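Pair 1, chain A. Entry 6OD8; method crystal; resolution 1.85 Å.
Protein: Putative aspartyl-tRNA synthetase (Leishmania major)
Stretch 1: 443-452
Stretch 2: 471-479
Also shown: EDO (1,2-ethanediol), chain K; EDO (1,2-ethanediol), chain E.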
# COMPACT_ATOMS: atom_id res chain seq x y z
N THR A 443 14.71 -2.25 -27.84
CA THR A 443 14.07 -2.29 -26.54
C THR A 443 13.20 -1.06 -26.34
O THR A 443 13.50 0.03 -26.84
CB THR A 443 15.09 -2.41 -25.40
OG1 THR A 443 14.38 -2.51 -24.15
CG2 THR A 443 16.02 -1.21 -25.37
N ASP A 444 12.10 -1.27 -25.61
CA ASP A 444 11.15 -0.23 -25.21
C ASP A 444 11.47 0.36 -23.84
O ASP A 444 10.73 1.24 -23.38
CB ASP A 444 9.71 -0.79 -25.14
CG ASP A 444 9.22 -1.34 -26.47
OD1 ASP A 444 9.38 -0.68 -27.52
OD2 ASP A 444 8.65 -2.45 -26.46
N PHE A 445 12.55 -0.09 -23.19
CA PHE A 445 12.90 0.29 -21.83
C PHE A 445 14.39 0.61 -21.75
O PHE A 445 15.20 -0.21 -22.18
CB PHE A 445 12.58 -0.83 -20.85
CG PHE A 445 12.77 -0.45 -19.39
CD1 PHE A 445 11.71 0.06 -18.66
CD2 PHE A 445 14.00 -0.56 -18.78
CE1 PHE A 445 11.86 0.42 -17.33
CE2 PHE A 445 14.16 -0.19 -17.45
CZ PHE A 445 13.10 0.31 -16.73
N PHE A 446 14.75 1.74 -21.16
CA PHE A 446 16.17 2.05 -21.03
C PHE A 446 16.35 3.14 -19.98
O PHE A 446 15.41 3.85 -19.61
CB PHE A 446 16.80 2.44 -22.37
CG PHE A 446 16.50 3.86 -22.81
CD1 PHE A 446 17.39 4.88 -22.53
CD2 PHE A 446 15.33 4.16 -23.49
CE1 PHE A 446 17.13 6.20 -22.94
CE2 PHE A 446 15.04 5.47 -23.86
CZ PHE A 446 15.95 6.48 -23.60
N ILE A 447 17.57 3.24 -19.47
CA ILE A 447 17.87 4.33 -18.55
C ILE A 447 18.91 5.24 -19.19
O ILE A 447 19.78 4.77 -19.92
CB ILE A 447 18.31 3.82 -17.16
CG1 ILE A 447 19.78 3.42 -17.16
CG2 ILE A 447 17.46 2.64 -16.74
CD1 ILE A 447 20.73 4.51 -16.66
N SER A 448 18.78 6.55 -18.93
CA SER A 448 19.74 7.57 -19.32
C SER A 448 20.44 8.01 -18.05
O SER A 448 19.79 8.46 -17.11
CB SER A 448 19.06 8.77 -19.99
OG SER A 448 20.04 9.76 -20.37
N ASP A 449 21.77 7.92 -18.06
CA ASP A 449 22.61 8.03 -16.87
C ASP A 449 23.35 9.37 -16.83
O ASP A 449 23.92 9.80 -17.84
CB ASP A 449 23.62 6.87 -16.88
CG ASP A 449 24.41 6.79 -15.63
OD1 ASP A 449 23.84 7.10 -14.57
OD2 ASP A 449 25.61 6.42 -15.71
N ARG A 450 23.35 10.01 -15.65
CA ARG A 450 24.12 11.21 -15.33
C ARG A 450 23.50 12.47 -15.92
O ARG A 450 24.05 13.07 -16.85
CB ARG A 450 25.57 11.09 -15.80
CG ARG A 450 26.53 10.55 -14.78
CD ARG A 450 27.98 10.82 -15.21
NE ARG A 450 28.92 10.48 -14.14
CZ ARG A 450 30.08 11.11 -13.94
NH1 ARG A 450 30.44 12.11 -14.74
NH2 ARG A 450 30.87 10.74 -12.94
N PHE A 451 22.39 12.92 -15.34
CA PHE A 451 21.67 14.06 -15.89
C PHE A 451 22.37 15.37 -15.56
O PHE A 451 23.08 15.45 -14.55
CB PHE A 451 20.24 14.10 -15.36
CG PHE A 451 19.26 13.46 -16.29
CD1 PHE A 451 18.25 14.21 -16.87
CD2 PHE A 451 19.36 12.12 -16.59
CE1 PHE A 451 17.33 13.62 -17.74
CE2 PHE A 451 18.47 11.53 -17.45
CZ PHE A 451 17.45 12.28 -18.04
N PRO A 452 22.17 16.40 -16.37
CA PRO A 452 22.76 17.71 -16.06
C PRO A 452 22.20 18.28 -14.76
O PRO A 452 21.01 18.11 -14.44
CB PRO A 452 22.39 18.57 -17.27
CG PRO A 452 22.00 17.60 -18.34
CD PRO A 452 21.40 16.44 -17.63
N ASN A 471 24.71 12.66 -9.99
CA ASN A 471 24.64 11.23 -9.74
C ASN A 471 23.17 10.81 -9.80
O ASN A 471 22.55 10.50 -8.79
CB ASN A 471 25.23 10.91 -8.37
CG ASN A 471 26.71 11.17 -8.31
OD1 ASN A 471 27.39 11.15 -9.34
ND2 ASN A 471 27.24 11.39 -7.10
N SER A 472 22.63 10.79 -11.02
CA SER A 472 21.19 10.61 -11.18
C SER A 472 20.91 9.95 -12.53
O SER A 472 21.75 9.97 -13.43
CB SER A 472 20.46 11.95 -11.10
OG SER A 472 20.78 12.76 -12.20
N TYR A 473 19.70 9.40 -12.68
CA TYR A 473 19.31 8.79 -13.94
C TYR A 473 17.80 8.94 -14.12
O TYR A 473 17.06 9.16 -13.16
CB TYR A 473 19.71 7.29 -14.00
CG TYR A 473 18.93 6.50 -12.98
CD1 TYR A 473 17.65 6.00 -13.28
CD2 TYR A 473 19.43 6.29 -11.70
CE1 TYR A 473 16.89 5.32 -12.33
CE2 TYR A 473 18.68 5.60 -10.74
CZ TYR A 473 17.42 5.12 -11.06
OH TYR A 473 16.69 4.45 -10.10
N ASP A 474 17.35 8.78 -15.36
CA ASP A 474 15.94 8.63 -15.68
C ASP A 474 15.73 7.28 -16.35
O ASP A 474 16.59 6.82 -17.10
CB ASP A 474 15.43 9.72 -16.64
CG ASP A 474 14.95 10.98 -15.95
OD1 ASP A 474 15.17 11.14 -14.72
OD2 ASP A 474 14.35 11.83 -16.65
N MET A 475 14.58 6.67 -16.10
CA MET A 475 14.11 5.50 -16.84
C MET A 475 12.96 5.87 -17.76
O MET A 475 12.09 6.67 -17.41
CB MET A 475 13.62 4.38 -15.92
CG MET A 475 14.64 3.89 -14.96
SD MET A 475 13.94 2.59 -13.90
CE MET A 475 15.40 1.59 -13.63
N PHE A 476 12.92 5.21 -18.91
CA PHE A 476 11.94 5.48 -19.95
C PHE A 476 11.24 4.19 -20.35
O PHE A 476 11.89 3.14 -20.50
CB PHE A 476 12.60 6.12 -21.19
CG PHE A 476 13.27 7.45 -20.90
CD1 PHE A 476 12.58 8.64 -21.09
CD2 PHE A 476 14.58 7.51 -20.44
CE1 PHE A 476 13.17 9.87 -20.81
CE2 PHE A 476 15.18 8.73 -20.15
CZ PHE A 476 14.49 9.92 -20.36
N ILE A 477 9.93 4.27 -20.52
CA ILE A 477 9.12 3.20 -21.08
C ILE A 477 8.42 3.76 -22.31
O ILE A 477 7.72 4.78 -22.21
CB ILE A 477 8.08 2.66 -20.08
CG1 ILE A 477 8.75 2.13 -18.81
CG2 ILE A 477 7.25 1.57 -20.73
CD1 ILE A 477 7.75 1.57 -17.77
N ARG A 478 8.58 3.08 -23.45
CA ARG A 478 8.02 3.54 -24.72
C ARG A 478 8.29 5.03 -24.96
O ARG A 478 7.40 5.78 -25.38
CB ARG A 478 6.52 3.24 -24.80
CG ARG A 478 6.13 1.78 -24.57
CD ARG A 478 4.70 1.54 -25.03
NE ARG A 478 4.17 0.28 -24.55
CZ ARG A 478 4.22 -0.87 -25.23
NH1 ARG A 478 4.80 -0.91 -26.42
NH2 ARG A 478 3.69 -1.98 -24.71
N GLY A 479 9.52 5.47 -24.68
CA GLY A 479 9.92 6.83 -25.00
C GLY A 479 9.43 7.90 -24.05
O GLY A 479 9.51 9.09 -24.37
C1 EDO K . 9.81 3.99 -28.19
O1 EDO K . 9.23 4.17 -29.48
C2 EDO K . 9.97 2.51 -27.89
O2 EDO K . 8.70 1.94 -27.54
C1 EDO E . 26.03 4.49 -18.59
O1 EDO E . 25.62 3.72 -17.47
C2 EDO E . 26.02 3.63 -19.85
O2 EDO E . 27.28 2.97 -20.03
O HOH W 1 11.86 3.83 -23.94
O HOH W 2 6.68 -3.16 -27.76
O HOH W 3 29.32 9.38 -10.45

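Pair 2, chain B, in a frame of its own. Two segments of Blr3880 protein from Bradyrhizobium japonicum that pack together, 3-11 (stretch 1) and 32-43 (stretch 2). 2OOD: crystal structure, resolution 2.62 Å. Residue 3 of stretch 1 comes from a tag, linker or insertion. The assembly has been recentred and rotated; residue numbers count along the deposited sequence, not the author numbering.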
# COMPACT_ATOMS: atom_id res chain seq x y z
N LEU B 3 -20.78 -34.99 -16.69
CA LEU B 3 -20.37 -34.45 -18.04
C LEU B 3 -18.87 -34.49 -18.26
O LEU B 3 -18.40 -35.19 -19.14
CB LEU B 3 -20.86 -33.01 -18.24
CG LEU B 3 -21.76 -32.78 -19.46
CD1 LEU B 3 -21.42 -31.43 -20.08
CD2 LEU B 3 -21.56 -33.89 -20.50
N THR B 4 -18.11 -33.73 -17.48
CA THR B 4 -16.66 -33.73 -17.63
C THR B 4 -15.93 -33.84 -16.28
O THR B 4 -16.48 -33.47 -15.23
CB THR B 4 -16.16 -32.46 -18.34
OG1 THR B 4 -14.72 -32.44 -18.34
CG2 THR B 4 -16.67 -31.21 -17.62
N THR B 5 -14.70 -34.35 -16.31
CA THR B 5 -13.90 -34.51 -15.10
C THR B 5 -12.44 -34.25 -15.40
O THR B 5 -11.82 -34.97 -16.17
CB THR B 5 -14.02 -35.93 -14.55
OG1 THR B 5 -15.37 -36.16 -14.12
CG2 THR B 5 -13.08 -36.12 -13.38
N VAL B 6 -11.90 -33.21 -14.78
CA VAL B 6 -10.51 -32.86 -15.00
C VAL B 6 -9.71 -32.88 -13.70
O VAL B 6 -10.27 -32.72 -12.61
CB VAL B 6 -10.41 -31.47 -15.66
CG1 VAL B 6 -11.02 -30.41 -14.75
CG2 VAL B 6 -8.95 -31.16 -16.00
N GLY B 7 -8.40 -33.07 -13.82
CA GLY B 7 -7.55 -33.12 -12.64
C GLY B 7 -6.43 -32.10 -12.69
O GLY B 7 -5.63 -32.09 -13.63
N ILE B 8 -6.36 -31.25 -11.67
CA ILE B 8 -5.33 -30.23 -11.62
C ILE B 8 -4.14 -30.70 -10.80
O ILE B 8 -4.29 -31.20 -9.68
CB ILE B 8 -5.88 -28.91 -11.02
CG1 ILE B 8 -6.88 -28.28 -11.98
CG2 ILE B 8 -4.74 -27.94 -10.77
CD1 ILE B 8 -8.17 -29.04 -12.11
N ARG B 9 -2.95 -30.54 -11.37
CA ARG B 9 -1.73 -30.95 -10.70
C ARG B 9 -0.77 -29.80 -10.49
O ARG B 9 -0.66 -28.91 -11.33
CB ARG B 9 -1.04 -32.03 -11.52
CG ARG B 9 0.29 -32.45 -10.95
CD ARG B 9 1.00 -33.42 -11.86
NE ARG B 9 2.23 -33.90 -11.26
CZ ARG B 9 2.92 -34.95 -11.70
NH1 ARG B 9 2.48 -35.64 -12.74
NH2 ARG B 9 4.03 -35.33 -11.08
N GLY B 10 -0.06 -29.84 -9.36
CA GLY B 10 0.92 -28.81 -9.04
C GLY B 10 1.07 -28.64 -7.54
O GLY B 10 0.58 -29.46 -6.76
N THR B 11 1.78 -27.58 -7.15
CA THR B 11 1.99 -27.27 -5.73
C THR B 11 0.74 -26.60 -5.12
O THR B 11 0.32 -25.53 -5.57
CB THR B 11 3.19 -26.33 -5.56
OG1 THR B 11 4.34 -26.92 -6.17
CG2 THR B 11 3.46 -26.10 -4.08
N PHE B 32 -0.05 -28.55 2.97
CA PHE B 32 0.82 -28.36 1.83
C PHE B 32 1.10 -29.63 1.04
O PHE B 32 1.36 -30.69 1.61
CB PHE B 32 2.13 -27.76 2.30
CG PHE B 32 3.17 -27.64 1.24
CD1 PHE B 32 3.05 -26.68 0.24
CD2 PHE B 32 4.29 -28.46 1.25
CE1 PHE B 32 4.04 -26.54 -0.74
CE2 PHE B 32 5.28 -28.33 0.28
CZ PHE B 32 5.16 -27.37 -0.72
N HIS B 33 1.04 -29.51 -0.29
CA HIS B 33 1.32 -30.62 -1.20
C HIS B 33 2.28 -30.08 -2.24
O HIS B 33 1.88 -29.30 -3.09
CB HIS B 33 0.05 -31.09 -1.90
CG HIS B 33 -0.84 -31.94 -1.04
ND1 HIS B 33 -0.42 -33.13 -0.49
CD2 HIS B 33 -2.12 -31.77 -0.64
CE1 HIS B 33 -1.40 -33.65 0.22
NE2 HIS B 33 -2.44 -32.85 0.15
N GLN B 34 3.55 -30.48 -2.17
CA GLN B 34 4.52 -30.00 -3.15
C GLN B 34 4.11 -30.45 -4.55
O GLN B 34 4.30 -29.71 -5.52
CB GLN B 34 5.92 -30.53 -2.86
CG GLN B 34 6.94 -30.01 -3.85
CD GLN B 34 8.34 -30.53 -3.59
OE1 GLN B 34 8.86 -30.44 -2.47
NE2 GLN B 34 8.97 -31.06 -4.64
N ASP B 35 3.56 -31.65 -4.64
CA ASP B 35 3.09 -32.22 -5.91
C ASP B 35 1.78 -32.96 -5.67
O ASP B 35 1.77 -34.16 -5.43
CB ASP B 35 4.15 -33.17 -6.48
CG ASP B 35 3.69 -33.85 -7.76
OD1 ASP B 35 3.10 -33.17 -8.62
OD2 ASP B 35 3.92 -35.07 -7.92
N GLY B 36 0.67 -32.23 -5.75
CA GLY B 36 -0.62 -32.86 -5.52
C GLY B 36 -1.53 -32.86 -6.72
O GLY B 36 -1.24 -32.23 -7.74
N LEU B 37 -2.65 -33.55 -6.59
CA LEU B 37 -3.62 -33.65 -7.67
C LEU B 37 -5.03 -33.45 -7.14
O LEU B 37 -5.44 -34.05 -6.15
CB LEU B 37 -3.51 -35.01 -8.35
CG LEU B 37 -4.53 -35.34 -9.44
CD1 LEU B 37 -4.37 -34.39 -10.61
CD2 LEU B 37 -4.34 -36.78 -9.90
N MSE B 38 -5.77 -32.59 -7.82
CA MSE B 38 -7.14 -32.31 -7.44
C MSE B 38 -8.03 -32.77 -8.59
O MSE B 38 -7.85 -32.34 -9.73
CB MSE B 38 -7.31 -30.81 -7.19
CG MSE B 38 -8.70 -30.38 -6.74
SE MSE B 38 -8.74 -28.44 -6.32
CE MSE B 38 -9.37 -27.73 -8.05
N VAL B 39 -8.98 -33.65 -8.29
CA VAL B 39 -9.89 -34.19 -9.28
C VAL B 39 -11.23 -33.49 -9.17
O VAL B 39 -11.97 -33.70 -8.20
CB VAL B 39 -10.07 -35.71 -9.08
CG1 VAL B 39 -11.10 -36.24 -10.05
CG2 VAL B 39 -8.75 -36.42 -9.28
N VAL B 40 -11.55 -32.65 -10.15
CA VAL B 40 -12.81 -31.91 -10.15
C VAL B 40 -13.77 -32.44 -11.21
O VAL B 40 -13.40 -32.56 -12.38
CB VAL B 40 -12.56 -30.41 -10.44
CG1 VAL B 40 -13.77 -29.59 -10.05
CG2 VAL B 40 -11.33 -29.94 -9.71
N THR B 41 -15.00 -32.75 -10.82
CA THR B 41 -16.00 -33.25 -11.75
C THR B 41 -17.16 -32.27 -11.83
O THR B 41 -17.91 -32.10 -10.85
CB THR B 41 -16.55 -34.63 -11.33
OG1 THR B 41 -15.52 -35.62 -11.47
CG2 THR B 41 -17.74 -35.02 -12.19
N ASP B 42 -17.32 -31.64 -12.99
CA ASP B 42 -18.39 -30.66 -13.19
C ASP B 42 -18.21 -29.50 -12.21
O ASP B 42 -19.18 -29.00 -11.65
CB ASP B 42 -19.77 -31.32 -13.01
CG ASP B 42 -20.16 -32.19 -14.20
OD1 ASP B 42 -19.28 -32.47 -15.04
OD2 ASP B 42 -21.35 -32.60 -14.28
N GLY B 43 -16.96 -29.10 -12.01
CA GLY B 43 -16.65 -27.99 -11.12
C GLY B 43 -16.72 -28.27 -9.63
O GLY B 43 -16.80 -27.33 -8.83

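Two antiparallel strands can keep one backbone design while exchanging nearly every side chain between them, and these two pairs illustrate the point. Their 14 central residues superpose with an RMSD of 0.6 Å, and in each pair the strand directions lie at 159°, with axes approaching to 4.6 Å in pair 1 and 4.4 Å in pair 2. Hydrogen-bonded and non-hydrogen-bonded pairs alternate in the same register. F446(A)–F476(A) matches V6(B)–V40(B): F476(A) N donates to F446(A) O at 2.9 Å, and V40(B) N to V6(B) O at 2.8 Å. S448(A)–D474(A) likewise matches I8(B)–M38(B), where S448(A) N reaches D474(A) O at 2.9 Å and I8(B) N reaches M38(B) O at 2.7 Å.

The face carrying these hydrogen-bonded pairs is filled differently. In pair 1 the rings of F446(A) and F476(A) lie nearly parallel but slid apart, with centroids 5.0 Å apart, and the edge of the F476(A) ring meets S448(A) CB, CE2 to CB being 3.9 Å. A small serine thus sits beside a large ring. Pair 2 distributes the bulk otherwise: I8(B), at the serine position, extends CD1 to within 4.1 Å of V40(B) CG2 and 4.4 Å of CE of the selenomethionine M38(B).

On the other face, I447(A) packs CG2 against M475(A) CG at 3.6 Å. Its counterpart G7(B) has no side chain, and L37(B), which matches Y473(A), brings CD1 to 3.7 Å from G7(B) C; an ideal CB placed on G7(B) would lie only 3.2 Å from L37(B) CD1, a tight fit. Next along, F445(A) sets CD1 3.6 Å from I477(A) CG1, an apolar contact at the ring edge. The matching T5(B) and T41(B) instead join their OG1 atoms in a 2.7 Å hydrogen bond.

The ends vary most. D444(A) and R478(A) correspond to T4(B) and D42(B). The main-chain bond persists, R478(A) N to D444(A) O at 2.8 Å and D42(B) N to T4(B) O at 3.0 Å, but the side chains diverge. D444(A) OD2 and R478(A) NH1 stay 4.1 Å apart, beyond a salt bridge, whereas D42(B) OD1 accepts from T4(B) N at 3.0 Å. At the other end, R9(B) and D35(B), matching D449(A) and N471(A), form a salt bridge, R9(B) NE to D35(B) OD1 at 2.9 Å. The principle is that main-chain bonding fixes the register, while each face can be packed with rings, aliphatic chains or paired polar groups.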